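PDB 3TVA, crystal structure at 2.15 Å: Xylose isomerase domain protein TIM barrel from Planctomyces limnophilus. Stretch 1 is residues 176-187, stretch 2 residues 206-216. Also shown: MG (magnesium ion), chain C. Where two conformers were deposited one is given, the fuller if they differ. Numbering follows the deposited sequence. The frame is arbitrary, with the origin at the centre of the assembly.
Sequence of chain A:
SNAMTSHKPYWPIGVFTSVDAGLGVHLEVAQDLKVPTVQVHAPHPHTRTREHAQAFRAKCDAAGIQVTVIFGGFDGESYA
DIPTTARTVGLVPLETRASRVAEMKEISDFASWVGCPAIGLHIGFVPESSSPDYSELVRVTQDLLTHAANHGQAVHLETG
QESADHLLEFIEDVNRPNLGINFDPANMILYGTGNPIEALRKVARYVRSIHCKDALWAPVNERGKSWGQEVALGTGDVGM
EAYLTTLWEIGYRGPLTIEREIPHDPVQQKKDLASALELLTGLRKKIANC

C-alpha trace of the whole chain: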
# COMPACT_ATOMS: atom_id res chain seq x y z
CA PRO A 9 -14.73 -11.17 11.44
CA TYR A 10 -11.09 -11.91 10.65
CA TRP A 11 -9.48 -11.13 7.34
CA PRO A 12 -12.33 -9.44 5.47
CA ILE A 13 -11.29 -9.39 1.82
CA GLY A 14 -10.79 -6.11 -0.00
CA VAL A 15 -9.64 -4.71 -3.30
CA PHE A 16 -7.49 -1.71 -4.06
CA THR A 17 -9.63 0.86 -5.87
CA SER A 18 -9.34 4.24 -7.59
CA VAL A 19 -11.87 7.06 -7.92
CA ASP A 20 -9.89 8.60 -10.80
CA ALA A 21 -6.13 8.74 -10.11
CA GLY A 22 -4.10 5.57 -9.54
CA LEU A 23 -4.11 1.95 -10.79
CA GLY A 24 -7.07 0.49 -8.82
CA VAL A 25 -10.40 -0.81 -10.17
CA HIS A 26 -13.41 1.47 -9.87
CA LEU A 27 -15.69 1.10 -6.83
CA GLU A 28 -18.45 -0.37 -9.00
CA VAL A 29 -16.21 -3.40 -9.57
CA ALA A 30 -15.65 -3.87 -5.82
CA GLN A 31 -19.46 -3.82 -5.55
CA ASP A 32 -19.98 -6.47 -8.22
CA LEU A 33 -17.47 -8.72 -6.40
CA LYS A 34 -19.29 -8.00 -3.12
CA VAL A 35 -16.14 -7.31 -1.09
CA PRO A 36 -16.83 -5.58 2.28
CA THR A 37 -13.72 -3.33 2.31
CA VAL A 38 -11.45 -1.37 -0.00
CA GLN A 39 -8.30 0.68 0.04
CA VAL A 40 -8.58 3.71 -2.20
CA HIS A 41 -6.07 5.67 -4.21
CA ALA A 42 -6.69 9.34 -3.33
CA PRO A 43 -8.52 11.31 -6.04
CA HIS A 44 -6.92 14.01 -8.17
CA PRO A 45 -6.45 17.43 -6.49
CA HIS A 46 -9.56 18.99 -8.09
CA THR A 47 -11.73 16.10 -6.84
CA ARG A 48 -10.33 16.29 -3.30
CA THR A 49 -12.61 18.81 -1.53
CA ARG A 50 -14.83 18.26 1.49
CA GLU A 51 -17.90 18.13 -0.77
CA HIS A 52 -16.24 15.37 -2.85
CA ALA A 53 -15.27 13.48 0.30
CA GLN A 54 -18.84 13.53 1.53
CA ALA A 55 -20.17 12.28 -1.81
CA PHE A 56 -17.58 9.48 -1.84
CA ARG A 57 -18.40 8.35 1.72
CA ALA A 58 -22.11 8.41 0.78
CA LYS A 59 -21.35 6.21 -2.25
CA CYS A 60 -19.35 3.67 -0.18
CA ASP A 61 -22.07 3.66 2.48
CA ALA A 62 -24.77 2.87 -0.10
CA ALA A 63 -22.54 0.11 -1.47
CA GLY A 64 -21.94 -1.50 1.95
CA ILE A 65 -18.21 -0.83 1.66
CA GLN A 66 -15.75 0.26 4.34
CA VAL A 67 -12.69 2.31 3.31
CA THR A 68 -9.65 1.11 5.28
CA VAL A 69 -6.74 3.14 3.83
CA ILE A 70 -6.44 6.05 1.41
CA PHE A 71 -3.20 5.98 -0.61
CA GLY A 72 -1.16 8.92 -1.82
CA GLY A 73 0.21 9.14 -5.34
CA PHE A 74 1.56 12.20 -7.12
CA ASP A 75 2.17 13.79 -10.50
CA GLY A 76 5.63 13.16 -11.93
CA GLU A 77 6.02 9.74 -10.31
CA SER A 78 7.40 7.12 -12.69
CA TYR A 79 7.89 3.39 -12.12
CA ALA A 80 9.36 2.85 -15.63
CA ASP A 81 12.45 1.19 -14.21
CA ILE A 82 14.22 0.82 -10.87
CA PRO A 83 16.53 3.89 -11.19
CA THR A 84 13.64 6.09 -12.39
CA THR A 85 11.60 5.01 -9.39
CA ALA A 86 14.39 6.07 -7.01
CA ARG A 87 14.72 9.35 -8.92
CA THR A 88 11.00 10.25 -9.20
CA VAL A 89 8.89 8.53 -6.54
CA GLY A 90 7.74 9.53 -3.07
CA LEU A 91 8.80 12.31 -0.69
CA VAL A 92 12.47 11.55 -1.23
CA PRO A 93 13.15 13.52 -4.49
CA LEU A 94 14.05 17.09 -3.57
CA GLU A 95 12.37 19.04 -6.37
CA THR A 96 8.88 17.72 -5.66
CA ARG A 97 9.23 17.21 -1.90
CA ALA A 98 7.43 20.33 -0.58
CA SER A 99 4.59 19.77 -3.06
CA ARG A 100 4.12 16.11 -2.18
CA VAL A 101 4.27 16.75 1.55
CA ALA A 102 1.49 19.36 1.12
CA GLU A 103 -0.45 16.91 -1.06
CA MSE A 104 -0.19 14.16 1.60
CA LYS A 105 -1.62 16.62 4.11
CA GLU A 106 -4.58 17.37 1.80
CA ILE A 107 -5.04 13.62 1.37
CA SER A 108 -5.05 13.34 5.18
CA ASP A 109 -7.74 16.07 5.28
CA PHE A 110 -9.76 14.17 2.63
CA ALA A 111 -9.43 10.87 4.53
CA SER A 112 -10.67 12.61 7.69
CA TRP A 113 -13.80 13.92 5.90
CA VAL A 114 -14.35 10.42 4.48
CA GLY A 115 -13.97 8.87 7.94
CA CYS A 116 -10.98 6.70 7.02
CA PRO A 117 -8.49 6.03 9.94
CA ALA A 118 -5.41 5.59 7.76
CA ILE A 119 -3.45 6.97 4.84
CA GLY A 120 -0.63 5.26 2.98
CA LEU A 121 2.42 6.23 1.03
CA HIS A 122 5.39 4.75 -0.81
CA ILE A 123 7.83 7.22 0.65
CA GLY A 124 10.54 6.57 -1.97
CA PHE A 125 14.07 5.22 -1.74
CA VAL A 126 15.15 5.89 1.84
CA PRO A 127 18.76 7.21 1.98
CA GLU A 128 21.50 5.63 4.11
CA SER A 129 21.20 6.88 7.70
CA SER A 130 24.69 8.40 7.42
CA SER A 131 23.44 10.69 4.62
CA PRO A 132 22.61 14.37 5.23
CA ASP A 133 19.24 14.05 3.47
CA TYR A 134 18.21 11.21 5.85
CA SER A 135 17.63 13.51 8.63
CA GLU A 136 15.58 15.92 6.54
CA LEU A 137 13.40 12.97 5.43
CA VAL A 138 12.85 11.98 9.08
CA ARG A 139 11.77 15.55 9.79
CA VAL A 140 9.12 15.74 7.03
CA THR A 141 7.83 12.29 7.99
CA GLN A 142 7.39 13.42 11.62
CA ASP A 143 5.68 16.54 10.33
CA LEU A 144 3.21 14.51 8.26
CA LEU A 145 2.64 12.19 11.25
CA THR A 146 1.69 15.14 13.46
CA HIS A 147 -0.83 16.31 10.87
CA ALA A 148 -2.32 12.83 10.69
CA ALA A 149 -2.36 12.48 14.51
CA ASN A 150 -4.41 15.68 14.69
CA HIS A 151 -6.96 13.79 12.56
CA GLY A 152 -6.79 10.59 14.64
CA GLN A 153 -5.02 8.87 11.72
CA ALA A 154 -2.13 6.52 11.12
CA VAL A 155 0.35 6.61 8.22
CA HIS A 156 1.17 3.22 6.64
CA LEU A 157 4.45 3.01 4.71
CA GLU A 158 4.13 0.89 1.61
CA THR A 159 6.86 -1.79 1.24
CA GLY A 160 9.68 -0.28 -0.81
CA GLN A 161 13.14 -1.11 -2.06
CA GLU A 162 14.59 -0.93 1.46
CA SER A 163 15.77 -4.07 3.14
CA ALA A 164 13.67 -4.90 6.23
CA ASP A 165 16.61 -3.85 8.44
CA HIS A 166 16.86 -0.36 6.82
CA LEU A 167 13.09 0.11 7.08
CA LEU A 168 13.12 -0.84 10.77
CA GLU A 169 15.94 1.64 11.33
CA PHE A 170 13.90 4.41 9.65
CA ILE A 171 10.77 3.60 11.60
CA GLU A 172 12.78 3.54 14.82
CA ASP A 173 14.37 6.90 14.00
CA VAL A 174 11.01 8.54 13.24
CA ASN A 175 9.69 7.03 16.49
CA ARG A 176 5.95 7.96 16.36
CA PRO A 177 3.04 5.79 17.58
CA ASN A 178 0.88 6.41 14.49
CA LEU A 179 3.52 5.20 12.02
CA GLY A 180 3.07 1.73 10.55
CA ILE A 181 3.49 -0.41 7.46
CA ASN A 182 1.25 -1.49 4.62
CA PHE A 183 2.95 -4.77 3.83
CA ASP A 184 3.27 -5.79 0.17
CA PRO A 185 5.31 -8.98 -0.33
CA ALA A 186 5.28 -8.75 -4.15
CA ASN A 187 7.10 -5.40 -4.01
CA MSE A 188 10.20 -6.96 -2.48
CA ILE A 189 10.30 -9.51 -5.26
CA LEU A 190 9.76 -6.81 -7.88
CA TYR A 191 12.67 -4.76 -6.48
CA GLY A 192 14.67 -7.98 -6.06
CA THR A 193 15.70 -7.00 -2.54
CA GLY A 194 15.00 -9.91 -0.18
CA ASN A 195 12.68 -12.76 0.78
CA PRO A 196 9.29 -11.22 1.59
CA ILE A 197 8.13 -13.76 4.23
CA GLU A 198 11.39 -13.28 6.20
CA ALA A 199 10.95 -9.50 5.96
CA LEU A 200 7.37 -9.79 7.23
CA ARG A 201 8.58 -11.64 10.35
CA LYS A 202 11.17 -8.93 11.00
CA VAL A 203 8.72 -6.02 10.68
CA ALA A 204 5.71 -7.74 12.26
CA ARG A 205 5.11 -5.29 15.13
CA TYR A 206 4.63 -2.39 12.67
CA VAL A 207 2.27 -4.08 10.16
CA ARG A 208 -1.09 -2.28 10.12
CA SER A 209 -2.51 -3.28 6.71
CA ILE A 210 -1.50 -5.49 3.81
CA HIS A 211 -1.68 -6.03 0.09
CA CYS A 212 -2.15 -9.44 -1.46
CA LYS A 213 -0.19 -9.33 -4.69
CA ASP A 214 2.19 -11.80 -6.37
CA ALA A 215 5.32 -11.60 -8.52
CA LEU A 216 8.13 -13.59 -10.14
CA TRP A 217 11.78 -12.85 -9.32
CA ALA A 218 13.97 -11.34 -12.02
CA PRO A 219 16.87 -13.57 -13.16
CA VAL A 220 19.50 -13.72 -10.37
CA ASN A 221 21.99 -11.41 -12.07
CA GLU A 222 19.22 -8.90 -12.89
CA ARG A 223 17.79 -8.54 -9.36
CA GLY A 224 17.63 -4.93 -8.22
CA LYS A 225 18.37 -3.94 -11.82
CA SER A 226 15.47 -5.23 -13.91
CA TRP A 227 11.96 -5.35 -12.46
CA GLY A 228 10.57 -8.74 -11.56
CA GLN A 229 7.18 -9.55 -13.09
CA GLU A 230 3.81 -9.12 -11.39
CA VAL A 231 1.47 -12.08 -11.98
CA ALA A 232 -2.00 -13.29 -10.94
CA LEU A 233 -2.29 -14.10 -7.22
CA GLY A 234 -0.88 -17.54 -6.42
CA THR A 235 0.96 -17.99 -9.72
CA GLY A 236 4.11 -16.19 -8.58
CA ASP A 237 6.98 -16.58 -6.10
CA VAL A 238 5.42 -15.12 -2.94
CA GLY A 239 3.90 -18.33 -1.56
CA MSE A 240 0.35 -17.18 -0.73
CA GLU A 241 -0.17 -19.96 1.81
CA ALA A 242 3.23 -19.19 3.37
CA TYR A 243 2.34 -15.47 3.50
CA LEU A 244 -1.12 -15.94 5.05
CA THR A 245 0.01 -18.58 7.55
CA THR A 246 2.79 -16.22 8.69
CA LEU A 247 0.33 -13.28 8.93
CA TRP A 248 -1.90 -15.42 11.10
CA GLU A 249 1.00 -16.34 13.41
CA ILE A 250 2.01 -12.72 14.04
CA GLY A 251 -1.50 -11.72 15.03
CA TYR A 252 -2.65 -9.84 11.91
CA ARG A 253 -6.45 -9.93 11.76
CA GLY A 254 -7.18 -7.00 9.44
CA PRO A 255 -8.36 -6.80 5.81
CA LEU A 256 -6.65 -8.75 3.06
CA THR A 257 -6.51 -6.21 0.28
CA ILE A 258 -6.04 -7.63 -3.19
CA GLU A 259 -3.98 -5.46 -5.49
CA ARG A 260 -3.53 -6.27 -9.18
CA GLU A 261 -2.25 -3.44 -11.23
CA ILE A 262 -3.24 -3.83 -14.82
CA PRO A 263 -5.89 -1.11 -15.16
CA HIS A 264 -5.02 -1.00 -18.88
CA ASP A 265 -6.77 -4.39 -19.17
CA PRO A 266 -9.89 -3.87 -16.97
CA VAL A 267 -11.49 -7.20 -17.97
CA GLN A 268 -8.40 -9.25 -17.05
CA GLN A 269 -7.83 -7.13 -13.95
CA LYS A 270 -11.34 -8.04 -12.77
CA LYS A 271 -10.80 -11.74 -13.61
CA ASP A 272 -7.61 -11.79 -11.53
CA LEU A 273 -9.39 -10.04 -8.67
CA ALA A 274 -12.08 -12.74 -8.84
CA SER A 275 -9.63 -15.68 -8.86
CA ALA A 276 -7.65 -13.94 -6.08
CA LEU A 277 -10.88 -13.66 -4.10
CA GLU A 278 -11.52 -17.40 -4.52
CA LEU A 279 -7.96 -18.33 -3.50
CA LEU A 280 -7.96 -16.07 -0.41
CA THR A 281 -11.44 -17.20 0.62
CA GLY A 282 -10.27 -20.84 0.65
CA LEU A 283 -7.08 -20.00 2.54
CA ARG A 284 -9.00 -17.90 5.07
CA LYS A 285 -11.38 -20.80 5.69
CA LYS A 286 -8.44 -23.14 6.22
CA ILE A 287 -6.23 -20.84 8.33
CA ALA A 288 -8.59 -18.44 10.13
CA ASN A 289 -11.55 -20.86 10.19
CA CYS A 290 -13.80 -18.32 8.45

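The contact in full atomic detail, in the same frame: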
# COMPACT_ATOMS: atom_id res chain seq x y z
N ARG A 176 7.29 7.41 16.12
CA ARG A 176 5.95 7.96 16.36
C ARG A 176 4.96 6.81 16.44
O ARG A 176 5.07 5.85 15.68
CB ARG A 176 5.54 8.92 15.21
CG ARG A 176 6.36 10.23 15.12
CD ARG A 176 6.13 11.11 16.36
NE ARG A 176 6.78 12.43 16.26
CZ ARG A 176 6.27 13.48 15.62
NH1 ARG A 176 5.09 13.40 15.00
NH2 ARG A 176 6.95 14.62 15.61
N PRO A 177 3.98 6.90 17.36
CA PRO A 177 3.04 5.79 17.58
C PRO A 177 2.05 5.54 16.45
O PRO A 177 1.49 4.46 16.37
CB PRO A 177 2.28 6.21 18.85
CG PRO A 177 2.34 7.73 18.82
CD PRO A 177 3.74 8.02 18.28
N ASN A 178 1.81 6.55 15.62
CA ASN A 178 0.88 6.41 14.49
C ASN A 178 1.56 6.04 13.17
O ASN A 178 0.97 6.20 12.11
CB ASN A 178 -0.07 7.60 14.36
CG ASN A 178 0.65 8.88 14.04
OD1 ASN A 178 1.77 9.09 14.51
ND2 ASN A 178 0.02 9.73 13.24
N LEU A 179 2.85 5.68 13.22
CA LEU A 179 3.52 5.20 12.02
C LEU A 179 3.55 3.68 11.93
O LEU A 179 3.95 3.01 12.88
CB LEU A 179 4.96 5.73 11.94
CG LEU A 179 5.80 5.28 10.73
CD1 LEU A 179 5.18 5.78 9.42
CD2 LEU A 179 7.25 5.78 10.87
N GLY A 180 3.22 3.15 10.75
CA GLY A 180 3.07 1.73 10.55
C GLY A 180 3.39 1.38 9.11
O GLY A 180 3.91 2.20 8.34
N ILE A 181 3.15 0.12 8.77
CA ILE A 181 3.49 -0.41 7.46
C ILE A 181 2.26 -0.97 6.76
O ILE A 181 1.42 -1.64 7.40
CB ILE A 181 4.52 -1.55 7.63
CG1 ILE A 181 5.87 -0.98 8.06
CG2 ILE A 181 4.64 -2.40 6.34
CD1 ILE A 181 6.86 -2.06 8.47
N ASN A 182 2.11 -0.68 5.47
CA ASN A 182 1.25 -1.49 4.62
C ASN A 182 2.14 -2.51 3.93
O ASN A 182 2.92 -2.17 3.03
CB ASN A 182 0.54 -0.66 3.55
CG ASN A 182 -0.44 -1.50 2.73
OD1 ASN A 182 -1.58 -1.73 3.14
ND2 ASN A 182 0.01 -1.98 1.56
N PHE A 183 2.01 -3.77 4.32
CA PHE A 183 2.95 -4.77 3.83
C PHE A 183 2.54 -5.32 2.47
O PHE A 183 1.40 -5.77 2.27
CB PHE A 183 3.14 -5.91 4.84
CG PHE A 183 4.34 -6.78 4.52
CD1 PHE A 183 4.19 -7.95 3.79
CD2 PHE A 183 5.62 -6.41 4.92
CE1 PHE A 183 5.30 -8.74 3.47
CE2 PHE A 183 6.73 -7.19 4.61
CZ PHE A 183 6.58 -8.35 3.88
N ASP A 184 3.47 -5.25 1.52
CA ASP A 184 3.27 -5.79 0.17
C ASP A 184 4.41 -6.73 -0.22
O ASP A 184 5.48 -6.29 -0.62
CB ASP A 184 3.11 -4.69 -0.89
CG ASP A 184 2.81 -5.26 -2.28
OD1 ASP A 184 3.21 -6.40 -2.60
OD2 ASP A 184 2.15 -4.59 -3.08
N PRO A 185 4.21 -8.04 -0.06
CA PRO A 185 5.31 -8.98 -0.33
C PRO A 185 5.78 -8.98 -1.80
O PRO A 185 6.96 -9.23 -2.05
CB PRO A 185 4.71 -10.33 0.04
CG PRO A 185 3.23 -10.16 -0.23
CD PRO A 185 2.90 -8.71 0.03
N ALA A 186 4.89 -8.71 -2.75
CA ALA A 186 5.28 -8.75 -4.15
C ALA A 186 6.28 -7.65 -4.47
O ALA A 186 7.16 -7.85 -5.31
CB ALA A 186 4.06 -8.66 -5.06
N ASN A 187 6.17 -6.52 -3.78
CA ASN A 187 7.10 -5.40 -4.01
C ASN A 187 8.56 -5.79 -3.79
O ASN A 187 9.43 -5.38 -4.54
CB ASN A 187 6.74 -4.16 -3.18
CG ASN A 187 5.45 -3.49 -3.65
OD1 ASN A 187 4.89 -3.85 -4.69
ND2 ASN A 187 4.99 -2.48 -2.91
N TYR A 206 5.10 -3.61 13.35
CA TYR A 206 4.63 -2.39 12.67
C TYR A 206 3.58 -2.60 11.58
O TYR A 206 3.13 -1.63 10.98
CB TYR A 206 5.83 -1.60 12.09
CG TYR A 206 6.88 -1.29 13.12
CD1 TYR A 206 6.58 -0.49 14.23
CD2 TYR A 206 8.19 -1.78 13.00
CE1 TYR A 206 7.54 -0.19 15.19
CE2 TYR A 206 9.18 -1.47 13.96
CZ TYR A 206 8.83 -0.68 15.05
OH TYR A 206 9.76 -0.38 16.02
N VAL A 207 3.19 -3.84 11.29
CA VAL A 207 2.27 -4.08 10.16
C VAL A 207 0.86 -3.66 10.57
O VAL A 207 0.33 -4.16 11.56
CB VAL A 207 2.25 -5.57 9.78
CG1 VAL A 207 1.13 -5.86 8.79
CG2 VAL A 207 3.60 -5.99 9.22
N ARG A 208 0.29 -2.67 9.87
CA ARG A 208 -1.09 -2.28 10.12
C ARG A 208 -2.11 -2.61 9.03
O ARG A 208 -3.31 -2.53 9.26
CB ARG A 208 -1.15 -0.77 10.40
CG ARG A 208 -0.14 -0.28 11.42
CD ARG A 208 -0.71 -0.17 12.84
NE ARG A 208 0.17 0.69 13.63
CZ ARG A 208 -0.12 1.93 14.01
NH1 ARG A 208 -1.31 2.48 13.75
NH2 ARG A 208 0.79 2.62 14.69
N SER A 209 -1.63 -2.95 7.84
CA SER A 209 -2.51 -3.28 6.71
C SER A 209 -1.68 -4.02 5.70
O SER A 209 -0.45 -3.99 5.78
CB SER A 209 -3.18 -2.03 6.09
OG SER A 209 -2.21 -1.14 5.57
N ILE A 210 -2.30 -4.72 4.76
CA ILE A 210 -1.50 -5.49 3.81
C ILE A 210 -2.09 -5.47 2.42
O ILE A 210 -3.27 -5.23 2.24
CB ILE A 210 -1.35 -6.97 4.24
CG1 ILE A 210 -2.70 -7.67 4.16
CG2 ILE A 210 -0.76 -7.12 5.67
CD1 ILE A 210 -2.64 -8.97 3.40
N HIS A 211 -1.23 -5.75 1.44
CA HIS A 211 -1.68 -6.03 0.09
C HIS A 211 -1.40 -7.48 -0.26
O HIS A 211 -0.35 -8.03 0.09
CB HIS A 211 -1.02 -5.06 -0.90
CG HIS A 211 -1.54 -3.66 -0.79
ND1 HIS A 211 -0.91 -2.58 -1.35
CD2 HIS A 211 -2.64 -3.18 -0.16
CE1 HIS A 211 -1.59 -1.48 -1.07
NE2 HIS A 211 -2.65 -1.81 -0.36
N CYS A 212 -2.37 -8.12 -0.91
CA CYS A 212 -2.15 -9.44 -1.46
C CYS A 212 -1.89 -9.27 -2.94
O CYS A 212 -2.79 -8.94 -3.71
CB CYS A 212 -3.37 -10.34 -1.24
SG CYS A 212 -3.60 -10.72 0.51
N LYS A 213 -0.64 -9.50 -3.32
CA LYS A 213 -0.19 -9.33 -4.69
C LYS A 213 0.93 -10.34 -4.89
O LYS A 213 1.58 -10.74 -3.92
CB LYS A 213 0.31 -7.90 -4.92
CG LYS A 213 0.50 -7.57 -6.40
CD LYS A 213 1.65 -6.62 -6.64
CE LYS A 213 1.35 -5.24 -6.19
NZ LYS A 213 2.60 -4.46 -5.90
N ASP A 214 1.18 -10.76 -6.12
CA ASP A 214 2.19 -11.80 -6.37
C ASP A 214 3.14 -11.37 -7.49
O ASP A 214 2.79 -10.54 -8.34
CB ASP A 214 1.50 -13.13 -6.73
CG ASP A 214 2.32 -14.36 -6.31
OD1 ASP A 214 3.53 -14.24 -6.01
OD2 ASP A 214 1.74 -15.47 -6.30
N ALA A 215 4.34 -11.94 -7.50
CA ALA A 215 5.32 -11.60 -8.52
C ALA A 215 6.35 -12.70 -8.71
O ALA A 215 6.54 -13.54 -7.83
CB ALA A 215 6.02 -10.28 -8.17
N LEU A 216 7.02 -12.68 -9.86
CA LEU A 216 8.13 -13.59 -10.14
C LEU A 216 9.44 -12.83 -9.99
O LEU A 216 9.54 -11.67 -10.41
CB LEU A 216 8.02 -14.13 -11.58
CG LEU A 216 6.79 -14.98 -11.90
CD1 LEU A 216 6.69 -15.26 -13.42
CD2 LEU A 216 6.81 -16.30 -11.10
MG MG C . 1.02 -2.50 -2.87
O HOH W 1 2.98 0.72 14.35

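The backbone pairing is that of two neighbouring parallel strands, 179-183 and 207-212, whose axes run 15° apart and approach to 4.3 Å. Ile181 N donates to Tyr206 O (2.8 Å, 141° at the hydrogen), and Ile181 O accepts from Arg208 N (2.9 Å, 159°). Further along, Phe183 N donates to Ser209 O (2.9 Å, 158°) and Phe183 O accepts from His211 N (2.8 Å, 170°). The register slips by one residue between the Ile181-Val207 and Asn182-Ser209 pairs. This is a beta bulge, and at it Ile181 O also receives a weak bond from Ser209 N (3.3 Å, 145°).

Apolar packing gathers on the face carrying Ile181, Val207, Phe183 and Ile210. Phe183 CB lies 4.2 Å from Ile210 CG2 and 4.4 Å from Val207 CG2, although its ring leads away from the second stretch. Ile181 CD1 reaches Tyr206 CB at 3.8 Å. Gly180 suits a crowded position: an ideal CB there would sit 2.4 Å from Arg208 CG, a clash. Past the strand, Ala186 CB fits against Lys213 CD (3.5 Å) and Ala215 CB (4.0 Å), a small side chain in a narrow, buried gap.

On the other face, Ser209 OG donates to Asn182 OD1 at 2.6 Å; with chi1 at -176° (t), the asparagine side chain leaves on the face it shares with Ser209, and its amide end comes nearer to the second stretch. Asn182 ND2 lies over one face of the His211 ring, and its 3.1 Å approach to His211 ND1 is not a hydrogen bond.

That imidazole nitrogen is instead a metal ligand. The magnesium ion is bound by His211 ND1 (2.5 Å) and Asp184 OD2 (2.4 Å), with two further ligand atoms elsewhere in the structure, so one ion ties both stretches together. Asp184 OD2 also accepts from Lys213 NZ (2.9 Å) in a salt bridge, which pairs the buried lysine with an opposite charge. The second carboxylate oxygen caps the following helix: Asp184 OD1 accepts from Asn187 N (3.2 Å, 148°) and weakly from Ala186 N (2.9 Å, 121°). Asn187 OD1 stands 2.7 Å from Lys213 NZ, bringing another polar atom to the ammonium group.

At the more exposed end, the long side chain of Arg208 returns to the turn Arg176-Leu179. Its NH2 donates to Pro177 O, which lies near the guanidinium plane; the distance is 2.6 Å, but the 125° angle makes the bond weak. A water accepts from Arg208 NE and donates to Leu179 O, both at 2.9 Å, adding a bridge. Altogether the contact buries 848 Å², both sides summed.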